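Local coordinates for protein acetyltransferase, GNAT family (PDB 3IWG) that probably acts as an acyltransferase of the GNAT family, transferring an acyl group other than an aminoacyl one to an acceptor that is not established, at residues 6-11 against 47-52. Residues are numbered along the deposited sequence; the frame is centred on the assembly and turned at random.
Sequences KIKTIE and GFYVNK
Lys-8 lies across one face of the Tyr-49 ring, the two side chains crossing at about a right angle. CD of Lys-8 makes a CH-pi contact 4.3 Å from the ring centroid, offset toward the rim, while its CB rests 3.6 Å from CE1 of Tyr-49. A long aliphatic chain suits this place because CD can lie over the face while CB and CG pass the CE1 side. Lys-8 NZ, at most weakly drawn to the ring, stands 4.6 Å from Lys-52 NZ, a like charge that would probably repel it. Tyr-49 suits its place by offering this face to Lys-8 while Lys-6 O lies in plane at its edge; its OH meets Ile-10 CD1 at 3.7 Å. An alanine in place of Tyr-49 would probably leave Lys-8 CD without its aromatic surface and Ile-10 CD1 without its hydroxyl neighbour. CG1 of Ile-10 packs 3.5 Å from Gly-47 N, and a CB on Gly-47 would probably crowd Ile-10 CD1 as it now stands, which suits glycine. Lys-6 and Tyr-49 exchange two backbone hydrogen bonds, as do Lys-8 and Gly-47, pairing the strands antiparallel. Between them Ile-7 and Phe-48 form a non-hydrogen-bonded pair, side by side on the opposite face, CG1 of Ile-7 at the Phe-48 ring edge, 3.9 Å from CD1. Both are apolar, as suits side chains packed on Leu-82 of helix 76-87; strand 6-9 thus flanks strand 44-50, whose other neighbour is strand 53-60.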
# COMPACT_ATOMS: atom_id res chain seq x y z
N LYS A 6 -1.36 -32.61 -17.30
CA LYS A 6 -2.62 -32.04 -16.84
C LYS A 6 -2.33 -30.57 -16.43
O LYS A 6 -1.37 -30.30 -15.69
CB LYS A 6 -3.20 -32.84 -15.65
CG LYS A 6 -4.34 -33.85 -15.97
CD LYS A 6 -3.86 -35.27 -16.39
CE LYS A 6 -5.05 -36.22 -16.80
NZ LYS A 6 -5.90 -36.75 -15.66
N ILE A 7 -3.13 -29.61 -16.92
CA ILE A 7 -3.07 -28.25 -16.40
C ILE A 7 -4.15 -28.12 -15.32
O ILE A 7 -5.28 -28.57 -15.51
CB ILE A 7 -3.27 -27.20 -17.50
CG1 ILE A 7 -2.21 -27.38 -18.59
CG2 ILE A 7 -3.24 -25.78 -16.90
CD1 ILE A 7 -2.72 -27.18 -20.03
N LYS A 8 -3.76 -27.53 -14.18
CA LYS A 8 -4.67 -27.31 -13.05
C LYS A 8 -4.48 -25.89 -12.57
O LYS A 8 -3.38 -25.36 -12.61
CB LYS A 8 -4.40 -28.27 -11.87
CG LYS A 8 -4.95 -29.69 -11.95
CD LYS A 8 -4.81 -30.46 -10.57
CE LYS A 8 -4.54 -32.01 -10.78
NZ LYS A 8 -4.91 -32.96 -9.64
N THR A 9 -5.55 -25.29 -12.11
CA THR A 9 -5.52 -23.96 -11.57
C THR A 9 -4.77 -24.10 -10.21
O THR A 9 -4.78 -25.17 -9.60
CB THR A 9 -6.98 -23.43 -11.46
OG1 THR A 9 -7.07 -22.09 -11.93
CG2 THR A 9 -7.50 -23.55 -10.04
N ILE A 10 -4.06 -23.07 -9.78
CA ILE A 10 -3.33 -23.13 -8.50
C ILE A 10 -3.79 -22.01 -7.56
O ILE A 10 -3.67 -20.84 -7.92
CB ILE A 10 -1.83 -23.01 -8.75
CG1 ILE A 10 -1.35 -24.28 -9.46
CG2 ILE A 10 -1.06 -22.69 -7.47
CD1 ILE A 10 -0.16 -24.95 -8.82
N GLU A 11 -4.29 -22.33 -6.37
CA GLU A 11 -4.74 -21.24 -5.47
C GLU A 11 -3.64 -20.71 -4.54
O GLU A 11 -3.49 -19.47 -4.36
CB GLU A 11 -5.97 -21.64 -4.65
CG GLU A 11 -7.31 -21.36 -5.38
CD GLU A 11 -7.61 -22.40 -6.47
OE1 GLU A 11 -7.81 -22.00 -7.65
OE2 GLU A 11 -7.65 -23.60 -6.15
N GLY A 47 -0.58 -24.82 -12.88
CA GLY A 47 0.45 -25.82 -12.70
C GLY A 47 0.32 -26.89 -13.75
O GLY A 47 -0.77 -27.15 -14.31
N PHE A 48 1.47 -27.48 -14.03
CA PHE A 48 1.64 -28.48 -15.02
C PHE A 48 2.01 -29.75 -14.26
O PHE A 48 2.98 -29.80 -13.49
CB PHE A 48 2.75 -28.08 -16.00
CG PHE A 48 2.56 -26.73 -16.67
CD1 PHE A 48 1.32 -26.36 -17.19
CD2 PHE A 48 3.63 -25.86 -16.83
CE1 PHE A 48 1.15 -25.12 -17.83
CE2 PHE A 48 3.47 -24.64 -17.48
CZ PHE A 48 2.22 -24.28 -17.98
N TYR A 49 1.21 -30.78 -14.49
CA TYR A 49 1.23 -31.97 -13.68
C TYR A 49 1.50 -33.14 -14.59
O TYR A 49 0.76 -33.42 -15.54
CB TYR A 49 -0.09 -32.16 -12.97
CG TYR A 49 -0.32 -31.19 -11.84
CD1 TYR A 49 -0.79 -29.91 -12.09
CD2 TYR A 49 -0.06 -31.55 -10.53
CE1 TYR A 49 -1.02 -29.00 -11.05
CE2 TYR A 49 -0.28 -30.66 -9.48
CZ TYR A 49 -0.76 -29.40 -9.75
OH TYR A 49 -1.01 -28.53 -8.72
N VAL A 50 2.64 -33.77 -14.32
CA VAL A 50 2.96 -35.07 -14.84
C VAL A 50 2.64 -36.04 -13.69
O VAL A 50 3.23 -35.99 -12.58
CB VAL A 50 4.42 -35.15 -15.34
CG1 VAL A 50 5.09 -36.44 -14.89
CG2 VAL A 50 4.46 -35.00 -16.88
N ASN A 51 1.63 -36.86 -13.96
CA ASN A 51 1.31 -38.02 -13.14
C ASN A 51 1.04 -37.63 -11.70
O ASN A 51 1.31 -38.39 -10.79
CB ASN A 51 2.47 -39.02 -13.25
CG ASN A 51 2.01 -40.46 -13.04
OD1 ASN A 51 2.35 -41.36 -13.82
ND2 ASN A 51 1.22 -40.68 -11.98
N LYS A 52 0.51 -36.42 -11.52
CA LYS A 52 0.17 -35.87 -10.20
C LYS A 52 1.39 -35.38 -9.40
O LYS A 52 1.29 -35.14 -8.18
CB LYS A 52 -0.70 -36.85 -9.39
CG LYS A 52 -1.93 -36.18 -8.74
CD LYS A 52 -3.04 -37.20 -8.40
CE LYS A 52 -4.43 -36.55 -8.47
NZ LYS A 52 -5.34 -36.98 -7.35